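Local coordinates for uncharacterized protein ygiD (Escherichia coli, PDB 2PW6) that opens the aromatic ring of L-DOPA in vitro as a zinc-dependent extradiol dioxygenase of the DODA type, although its physiological substrate is unknown, at residues L18-H22 with H234-L238; G64-M68 with G93-A98; E115-F119 with M138-S142; E249-V255 with L266-G271. All coordinates share one frame. Residues are numbered along the deposited sequence.

Contact 1. Residues L18-H22 with H234-L238; sequences LFLGH and HYLPL. With ZN (zinc ion), chain B.
The zinc site of this LigB-family dioxygenase illustrates how a metal can join distant parts of a chain: the end of strand 17-21 meets the turn leading into helix 236-243. Two imidazoles converge on the ion, His22 NE2 at 2.4 Å and His234 NE2 at 2.0 Å from ZN. The two NE2 atoms, His22 and His234, lie 3.7 Å apart, with ring planes at 68° and centroids 5.5 Å apart. His22 uses chi1 p and His234 chi1 m, so that both side chains, which leave the backbone sideways, bend to the metal. His57 of the same chain and Asp86 of the second subunit complete the coordination. Three residues before His22, Phe19 (extended backbone, chi1 t) points toward the helix; its CA is 5.6 Å from Leu238 CA. Leu238 CB sits over one ring face as a CH-pi contact, 3.9 Å from the centroid of the Phe19 ring, while Pro237 CB lies at the edge, 3.8 Å from Phe19 CE1. Leu238 N donates to Tyr235 O at 3.1 Å. No hydrogen bond links the segments. Their union therefore rests on apolar packing and shared coordination, with His22 ND1 bonded to Ser172 OG and NE2 left to the metal.

Contact 2. Residues G64-M68 with G93-A98; sequences GVTAM and GSPALA
Gly64 to Thr66 run as the end of strand 63-66, with extended backbone angles, and the chain then turns. Val65, chi1 t, points toward helix 95-105 and puts its CG1 3.8 Å from Ala98 CB. Thr66 faces away, and its OG1 is hydrogen-bonded to Gln140 OE1 on the adjoining strand 138-144. At Ala67 the strand has ended (phi -100°, psi 0°), and the methyl group packs against the first turn of the helix: Ala67 CB lies 3.7 Å from Pro95 CA and 3.8 Å from Ala98 CB, and the CA atoms of Ala67 and Pro95 are 4.9 Å apart. This is a helix N-terminus packed on a strand near the border of the mixed central sheet, in an alpha/beta arrangement where small side chains permit close approach. Ser94 is the N-cap; with chi1 t its OG accepts from Leu97 N at 3.2 Å, while Ala98 N bonds to Ser94 O at 3.0 Å. Backbone meets backbone as well, Gly93 CA coming within 2.9 Å of Ala67 O in a CA-H...O contact, so close that a CB at Gly93 would clash with that oxygen. Selenomethionine Met68 follows in a left-handed conformation (phi 64°, psi 54°), its CA 4.7 Å from Gly93 CA; its side chain, chi1 m and chi2 t, leads away from the 93-98 segment to Ala116 and Phe119.

Contact 3. Residues E115-F119 with M138-S142; sequences EAWGF and MVQLS
Two hydrogen bonds to a single carboxamide hold this contact together: Trp117 N donates to Gln140 OE1 at 2.9 Å, and Gln140 NE2 donates to Trp117 O at 2.7 Å. The N and O of Trp117, in a loop without regular structure, are thus both paired by one side chain. In Gln140, chi1 m and chi2 t carry the amide out from strand 138-144 across a 7.6 Å separation between Trp117 CA and Gln140 CA. From CA 116 to CA 119 the extended loop runs at 77° to the line from CA 138 to CA 142. Gln140 OE1 also pairs with Thr66 OG1 on the neighbouring strand. Gln140 NE2 lies over one face of the Phe119 ring (chi1 m), 3.6 Å from Phe119 CZ. That same CZ touches SE of selenomethionine Met138 at 4.0 Å, an oblique Met-aromatic contact with SE 5.1 Å from the ring centroid. The Trp117 indole (chi1 m) meets the strand from Gln140 to Ser142: Trp117 CE3 is 3.6 Å from Gln140 CB, and Trp117 CH2 is 3.5 Å from Ser142 CB. Trp117 NE1 is bonded to Asp113 OD2, and Ser142 OG to Gly64 N. The arrangement is that of a connection between strand 110-113 and helix 121-130 passing over one face of the mixed sheet in an alpha/beta fold, with the side chains of Phe119 and zinc ligand His57 about 8 Å apart.

Contact 4. Residues E249-V255 with L266-G271; sequences EPITIPV and LSVQIG
Four backbone hydrogen bonds join these antiparallel segments, whose end-to-end directions differ by 152°. Thr252 and Gln269 form the hydrogen-bonded pair, CA atoms 4.8 Å apart: Thr252 N donates to Gln269 O at 2.8 Å, and Gln269 N to Thr252 O at 2.8 Å. Toward the C-terminus, Gly271 N donates to Pro250 O at 2.9 Å; the nitrogen of Pro250 carries no proton. This is the border of the mixed central sheet, 251-252 being its outermost strand and 268-270 passing on to strand 17-21. Ile251 and Ile270, both chi1 m, make the non-hydrogen-bonded pair, with Ile251 CG1 3.7 Å from Ile270 CD1. Past Ile253, opposite Val268, the register slips by one residue at Pro254, so that Ser267 N bonds to Val255 O at 3.0 Å. Pro254, also without an amide proton, packs its CG 3.9 Å from Ser267 CB. Ser267 O receives a CA-H...O contact from Ile253 CA at 3.4 Å. Ser267 OG bonds to Gly21 N, while Glu249 OE1 forms a salt bridge with Arg163 and OE2 accepts from Asp246 N.

In the fold
All four contacts reach one mixed sheet, a worked example of a single scaffold serving separate regions. Contact 1 holds the metal near the centre of the chain, and contacts 2 and 3 are nested in the long loop it closes. Contact 4 adjoins contact 1 directly: Phe19 O lies 2.8 Å from Val268 N, a probable hydrogen bond between neighbouring strands. Contacts 2 and 3 likewise share adjacent strands, with Gly64 N 2.8 Å from Ser142 OG and Thr66 CG2 3.1 Å from Trp117 CE2. Contacts 3 and 4 lie on opposite sides of the chain's centre, their own centres about 24 Å apart. Phe19 CZ lies 9.5 Å from ZN, and the side chain of Phe119 in contact 3 is about 10 Å from a zinc ion.

Contact 1. Residues L18-H22 with H234-L238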
# COMPACT_ATOMS: atom_id res chain seq x y z
N LEU A 18 1.25 -22.76 0.92
CA LEU A 18 2.19 -21.92 1.63
C LEU A 18 1.52 -20.69 2.20
O LEU A 18 0.85 -19.95 1.48
CB LEU A 18 3.30 -21.47 0.70
CG LEU A 18 4.60 -22.28 0.67
CD1 LEU A 18 4.38 -23.73 0.32
CD2 LEU A 18 5.50 -21.63 -0.35
N PHE A 19 1.69 -20.50 3.51
CA PHE A 19 1.38 -19.23 4.20
C PHE A 19 2.68 -18.52 4.51
O PHE A 19 3.53 -19.08 5.17
CB PHE A 19 0.61 -19.45 5.52
CG PHE A 19 0.44 -18.19 6.32
CD1 PHE A 19 -0.47 -17.23 5.93
CD2 PHE A 19 1.26 -17.93 7.44
CE1 PHE A 19 -0.62 -16.06 6.63
CE2 PHE A 19 1.13 -16.76 8.16
CZ PHE A 19 0.20 -15.83 7.77
N LEU A 20 2.85 -17.31 4.02
CA LEU A 20 4.05 -16.58 4.31
C LEU A 20 3.72 -15.35 5.15
O LEU A 20 2.79 -14.60 4.83
CB LEU A 20 4.80 -16.15 3.03
CG LEU A 20 5.44 -17.12 2.02
CD1 LEU A 20 5.97 -18.38 2.69
CD2 LEU A 20 4.45 -17.50 0.93
N GLY A 21 4.49 -15.16 6.23
CA GLY A 21 4.54 -13.91 6.96
C GLY A 21 5.31 -12.96 6.08
O GLY A 21 6.40 -13.28 5.64
N HIS A 22 4.75 -11.81 5.78
CA HIS A 22 5.38 -10.87 4.88
C HIS A 22 5.76 -9.55 5.52
O HIS A 22 5.35 -9.27 6.61
CB HIS A 22 4.53 -10.66 3.62
CG HIS A 22 3.28 -9.85 3.84
ND1 HIS A 22 2.06 -10.24 3.35
CD2 HIS A 22 3.07 -8.68 4.46
CE1 HIS A 22 1.16 -9.35 3.67
NE2 HIS A 22 1.74 -8.39 4.34
N HIS A 234 -5.00 -10.11 8.41
CA HIS A 234 -3.62 -10.64 8.30
C HIS A 234 -3.41 -12.02 8.86
O HIS A 234 -2.41 -12.70 8.54
CB HIS A 234 -2.60 -9.67 8.85
CG HIS A 234 -2.13 -8.65 7.86
ND1 HIS A 234 -2.82 -7.49 7.63
CD2 HIS A 234 -0.97 -8.52 7.18
CE1 HIS A 234 -2.14 -6.72 6.80
NE2 HIS A 234 -1.01 -7.32 6.50
N TYR A 235 -4.36 -12.46 9.67
CA TYR A 235 -4.36 -13.81 10.20
C TYR A 235 -5.12 -14.89 9.38
O TYR A 235 -4.68 -16.05 9.25
CB TYR A 235 -4.97 -13.74 11.58
CG TYR A 235 -5.03 -15.06 12.25
CD1 TYR A 235 -3.91 -15.58 12.88
CD2 TYR A 235 -6.23 -15.82 12.26
CE1 TYR A 235 -3.95 -16.84 13.52
CE2 TYR A 235 -6.28 -17.08 12.89
CZ TYR A 235 -5.13 -17.58 13.52
OH TYR A 235 -5.12 -18.82 14.17
N LEU A 236 -6.29 -14.49 8.87
CA LEU A 236 -7.21 -15.38 8.13
C LEU A 236 -6.56 -16.20 6.98
O LEU A 236 -6.97 -17.35 6.78
CB LEU A 236 -8.43 -14.60 7.59
CG LEU A 236 -9.49 -14.18 8.62
CD1 LEU A 236 -10.64 -13.30 8.01
CD2 LEU A 236 -10.08 -15.41 9.38
N PRO A 237 -5.56 -15.63 6.27
CA PRO A 237 -4.92 -16.34 5.19
C PRO A 237 -4.29 -17.66 5.56
O PRO A 237 -4.26 -18.56 4.72
CB PRO A 237 -3.85 -15.33 4.70
CG PRO A 237 -4.39 -14.04 5.04
CD PRO A 237 -5.02 -14.26 6.37
N LEU A 238 -3.81 -17.78 6.79
CA LEU A 238 -3.28 -19.04 7.29
C LEU A 238 -4.33 -20.14 7.30
O LEU A 238 -4.02 -21.30 7.09
CB LEU A 238 -2.70 -18.85 8.72
CG LEU A 238 -2.26 -20.12 9.47
CD1 LEU A 238 -1.20 -20.84 8.70
CD2 LEU A 238 -1.77 -19.83 10.89
ZN ZN B . 0.45 -6.64 5.35

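Contact 2. Residues G64-M68 with G93-A98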
# COMPACT_ATOMS: atom_id res chain seq x y z
N GLY A 64 -14.17 -12.43 -4.14
CA GLY A 64 -13.81 -12.05 -5.49
C GLY A 64 -12.67 -12.91 -6.02
O GLY A 64 -11.94 -13.52 -5.25
N VAL A 65 -12.57 -12.97 -7.36
CA VAL A 65 -11.55 -13.72 -8.10
C VAL A 65 -11.20 -12.85 -9.32
O VAL A 65 -12.08 -12.22 -9.91
CB VAL A 65 -12.09 -15.12 -8.55
CG1 VAL A 65 -11.34 -15.70 -9.74
CG2 VAL A 65 -12.11 -16.11 -7.44
N THR A 66 -9.92 -12.77 -9.66
CA THR A 66 -9.50 -12.11 -10.89
C THR A 66 -8.70 -13.10 -11.73
O THR A 66 -7.98 -13.92 -11.20
CB THR A 66 -8.57 -10.89 -10.66
OG1 THR A 66 -7.25 -11.34 -10.35
CG2 THR A 66 -9.07 -10.00 -9.56
N ALA A 67 -8.81 -13.02 -13.04
CA ALA A 67 -7.94 -13.83 -13.88
C ALA A 67 -6.80 -12.96 -14.37
O ALA A 67 -5.94 -13.44 -15.09
CB ALA A 67 -8.70 -14.43 -15.03
N MSE A 68 -6.81 -11.69 -13.96
CA MSE A 68 -5.70 -10.76 -14.20
C MSE A 68 -5.46 -10.46 -15.69
O MSE A 68 -4.34 -10.61 -16.19
CB MSE A 68 -4.41 -11.26 -13.54
CG MSE A 68 -4.49 -11.34 -12.03
SE MSE A 68 -2.88 -11.97 -11.18
CE MSE A 68 -1.64 -10.58 -11.67
N GLY A 93 -2.14 -14.02 -16.29
CA GLY A 93 -3.32 -14.57 -15.68
C GLY A 93 -3.64 -15.94 -16.23
O GLY A 93 -3.08 -16.38 -17.24
N SER A 94 -4.54 -16.62 -15.54
CA SER A 94 -5.05 -17.90 -15.96
C SER A 94 -6.56 -17.87 -15.88
O SER A 94 -7.14 -18.19 -14.83
CB SER A 94 -4.50 -19.00 -15.07
OG SER A 94 -5.02 -20.26 -15.45
N PRO A 95 -7.22 -17.49 -16.99
CA PRO A 95 -8.70 -17.51 -17.00
C PRO A 95 -9.28 -18.90 -16.73
O PRO A 95 -10.34 -18.98 -16.07
CB PRO A 95 -9.06 -16.98 -18.40
CG PRO A 95 -7.81 -16.17 -18.83
CD PRO A 95 -6.66 -16.98 -18.26
N ALA A 96 -8.58 -19.96 -17.16
CA ALA A 96 -8.97 -21.36 -16.90
C ALA A 96 -9.03 -21.69 -15.40
O ALA A 96 -10.02 -22.25 -14.89
CB ALA A 96 -8.04 -22.35 -17.62
N LEU A 97 -7.96 -21.34 -14.69
CA LEU A 97 -7.95 -21.49 -13.22
C LEU A 97 -9.04 -20.65 -12.56
O LEU A 97 -9.69 -21.12 -11.63
CB LEU A 97 -6.57 -21.18 -12.63
CG LEU A 97 -6.45 -21.21 -11.11
CD1 LEU A 97 -7.04 -22.47 -10.45
CD2 LEU A 97 -4.99 -21.02 -10.72
N ALA A 98 -9.26 -19.43 -13.04
CA ALA A 98 -10.35 -18.57 -12.48
C ALA A 98 -11.73 -19.19 -12.55
O ALA A 98 -12.50 -19.12 -11.58
CB ALA A 98 -10.36 -17.21 -13.09

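Contact 3. Residues E115-F119 with M138-S142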
# COMPACT_ATOMS: atom_id res chain seq x y z
N GLU A 115 -9.65 -7.05 -14.64
CA GLU A 115 -8.41 -6.42 -14.22
C GLU A 115 -7.79 -7.13 -13.00
O GLU A 115 -8.50 -7.66 -12.14
CB GLU A 115 -8.71 -4.93 -13.93
CG GLU A 115 -7.53 -3.92 -14.10
CD GLU A 115 -7.98 -2.43 -14.06
OE1 GLU A 115 -7.16 -1.54 -13.67
OE2 GLU A 115 -9.16 -2.13 -14.42
N ALA A 116 -6.45 -7.15 -12.95
CA ALA A 116 -5.72 -7.58 -11.75
C ALA A 116 -5.94 -6.58 -10.60
O ALA A 116 -6.19 -5.42 -10.84
CB ALA A 116 -4.23 -7.71 -12.08
N TRP A 117 -5.89 -7.03 -9.35
CA TRP A 117 -5.77 -6.08 -8.22
C TRP A 117 -4.31 -5.79 -7.94
O TRP A 117 -3.48 -6.69 -8.01
CB TRP A 117 -6.38 -6.67 -6.94
CG TRP A 117 -7.77 -7.19 -7.10
CD1 TRP A 117 -8.81 -6.60 -7.82
CD2 TRP A 117 -8.30 -8.38 -6.53
NE1 TRP A 117 -9.94 -7.37 -7.72
CE2 TRP A 117 -9.65 -8.47 -6.95
CE3 TRP A 117 -7.77 -9.39 -5.73
CZ2 TRP A 117 -10.46 -9.51 -6.56
CZ3 TRP A 117 -8.58 -10.42 -5.36
CH2 TRP A 117 -9.90 -10.48 -5.74
N GLY A 118 -3.97 -4.57 -7.59
CA GLY A 118 -2.60 -4.29 -7.17
C GLY A 118 -2.15 -5.24 -6.05
O GLY A 118 -2.95 -5.65 -5.20
N PHE A 119 -0.88 -5.62 -6.08
CA PHE A 119 -0.28 -6.41 -5.03
C PHE A 119 0.19 -5.48 -3.91
O PHE A 119 0.90 -4.51 -4.18
CB PHE A 119 0.91 -7.22 -5.57
CG PHE A 119 0.51 -8.35 -6.49
CD1 PHE A 119 0.27 -9.62 -5.99
CD2 PHE A 119 0.37 -8.14 -7.86
CE1 PHE A 119 -0.10 -10.67 -6.81
CE2 PHE A 119 -0.02 -9.19 -8.71
CZ PHE A 119 -0.25 -10.45 -8.18
N MSE A 138 -1.47 -17.07 -12.96
CA MSE A 138 -1.92 -16.67 -11.64
C MSE A 138 -3.34 -16.13 -11.61
O MSE A 138 -3.80 -15.52 -12.56
CB MSE A 138 -0.94 -15.62 -11.10
CG MSE A 138 -0.98 -15.40 -9.62
SE MSE A 138 0.52 -14.23 -9.07
CE MSE A 138 1.84 -15.58 -8.65
N VAL A 139 -3.99 -16.40 -10.49
CA VAL A 139 -5.29 -15.89 -10.10
C VAL A 139 -5.20 -15.26 -8.68
O VAL A 139 -4.53 -15.79 -7.80
CB VAL A 139 -6.30 -17.07 -10.19
CG1 VAL A 139 -7.47 -16.88 -9.32
CG2 VAL A 139 -6.78 -17.27 -11.69
N GLN A 140 -5.83 -14.11 -8.48
CA GLN A 140 -6.03 -13.56 -7.12
C GLN A 140 -7.41 -13.92 -6.54
O GLN A 140 -8.43 -13.82 -7.23
CB GLN A 140 -5.83 -12.06 -7.13
CG GLN A 140 -4.46 -11.62 -7.67
CD GLN A 140 -4.49 -10.21 -8.15
OE1 GLN A 140 -5.29 -9.86 -9.02
NE2 GLN A 140 -3.63 -9.38 -7.58
N LEU A 141 -7.41 -14.38 -5.29
CA LEU A 141 -8.61 -14.68 -4.54
C LEU A 141 -8.71 -13.75 -3.30
O LEU A 141 -7.70 -13.54 -2.61
CB LEU A 141 -8.59 -16.14 -4.07
CG LEU A 141 -9.79 -16.60 -3.21
CD1 LEU A 141 -11.12 -16.62 -4.04
CD2 LEU A 141 -9.47 -17.96 -2.63
N SER A 142 -9.89 -13.20 -3.04
CA SER A 142 -10.07 -12.24 -1.96
C SER A 142 -10.71 -12.94 -0.75
O SER A 142 -11.25 -14.06 -0.86
CB SER A 142 -10.89 -11.04 -2.41
OG SER A 142 -12.27 -11.35 -2.44

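Contact 4. Residues E249-V255 with L266-G271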
# COMPACT_ATOMS: atom_id res chain seq x y z
N GLU A 249 0.11 -35.44 5.53
CA GLU A 249 1.32 -34.89 4.96
C GLU A 249 2.06 -34.05 6.02
O GLU A 249 1.45 -33.66 7.02
CB GLU A 249 0.97 -34.08 3.70
CG GLU A 249 0.14 -32.79 3.97
CD GLU A 249 -0.86 -32.45 2.87
OE1 GLU A 249 -0.49 -32.45 1.67
OE2 GLU A 249 -2.02 -32.16 3.21
N PRO A 250 3.36 -33.81 5.83
CA PRO A 250 4.02 -32.94 6.82
C PRO A 250 3.54 -31.49 6.79
O PRO A 250 3.07 -31.01 5.75
CB PRO A 250 5.51 -33.02 6.44
CG PRO A 250 5.52 -33.49 5.00
CD PRO A 250 4.30 -34.33 4.82
N ILE A 251 3.62 -30.83 7.94
CA ILE A 251 3.51 -29.38 8.05
C ILE A 251 4.88 -28.87 8.50
O ILE A 251 5.42 -29.32 9.50
CB ILE A 251 2.42 -28.93 9.07
CG1 ILE A 251 1.02 -29.34 8.60
CG2 ILE A 251 2.49 -27.42 9.32
CD1 ILE A 251 -0.10 -28.88 9.52
N THR A 252 5.41 -27.94 7.72
CA THR A 252 6.76 -27.39 7.85
C THR A 252 6.65 -25.91 8.23
O THR A 252 5.62 -25.27 7.99
CB THR A 252 7.46 -27.46 6.47
OG1 THR A 252 7.44 -28.80 5.99
CG2 THR A 252 8.90 -26.96 6.52
N ILE A 253 7.73 -25.39 8.83
CA ILE A 253 7.90 -23.96 9.08
C ILE A 253 9.21 -23.53 8.42
O ILE A 253 10.25 -23.53 9.07
CB ILE A 253 7.86 -23.60 10.60
CG1 ILE A 253 6.45 -23.81 11.16
CG2 ILE A 253 8.31 -22.15 10.84
CD1 ILE A 253 6.41 -24.04 12.66
N PRO A 254 9.15 -23.14 7.13
CA PRO A 254 10.30 -22.74 6.31
C PRO A 254 11.07 -21.52 6.84
O PRO A 254 12.23 -21.34 6.47
CB PRO A 254 9.66 -22.37 4.96
CG PRO A 254 8.27 -22.11 5.27
CD PRO A 254 7.91 -23.06 6.34
N VAL A 255 10.40 -20.70 7.66
CA VAL A 255 11.02 -19.52 8.25
C VAL A 255 10.10 -18.91 9.32
O VAL A 255 8.88 -19.12 9.28
CB VAL A 255 11.48 -18.52 7.16
CG1 VAL A 255 10.32 -17.64 6.68
CG2 VAL A 255 12.69 -17.68 7.63
N LEU A 266 6.18 -15.75 10.97
CA LEU A 266 5.87 -17.15 10.88
C LEU A 266 5.27 -17.58 9.53
O LEU A 266 4.11 -17.24 9.21
CB LEU A 266 4.90 -17.53 12.00
CG LEU A 266 4.51 -19.00 12.05
CD1 LEU A 266 5.74 -19.89 12.30
CD2 LEU A 266 3.53 -19.19 13.13
N SER A 267 6.08 -18.32 8.77
CA SER A 267 5.67 -19.00 7.54
C SER A 267 5.36 -20.49 7.73
O SER A 267 5.96 -21.16 8.58
CB SER A 267 6.73 -18.78 6.49
OG SER A 267 6.92 -17.38 6.34
N VAL A 268 4.41 -21.01 6.95
CA VAL A 268 3.92 -22.37 7.12
C VAL A 268 3.83 -23.08 5.75
O VAL A 268 3.28 -22.54 4.80
CB VAL A 268 2.56 -22.41 7.87
CG1 VAL A 268 1.99 -23.85 7.98
CG2 VAL A 268 2.68 -21.75 9.25
N GLN A 269 4.41 -24.28 5.66
CA GLN A 269 4.32 -25.09 4.44
C GLN A 269 3.45 -26.31 4.72
O GLN A 269 3.65 -27.03 5.69
CB GLN A 269 5.70 -25.48 3.90
CG GLN A 269 5.62 -26.23 2.55
CD GLN A 269 6.97 -26.62 1.94
OE1 GLN A 269 7.91 -25.81 1.87
NE2 GLN A 269 7.05 -27.86 1.46
N ILE A 270 2.43 -26.51 3.89
CA ILE A 270 1.58 -27.68 3.99
C ILE A 270 2.00 -28.62 2.87
O ILE A 270 1.97 -28.24 1.69
CB ILE A 270 0.08 -27.32 3.87
CG1 ILE A 270 -0.38 -26.46 5.06
CG2 ILE A 270 -0.77 -28.57 3.63
CD1 ILE A 270 -0.94 -27.19 6.25
N GLY A 271 2.42 -29.82 3.24
CA GLY A 271 2.86 -30.84 2.27
C GLY A 271 4.13 -30.47 1.54
O GLY A 271 4.29 -30.83 0.37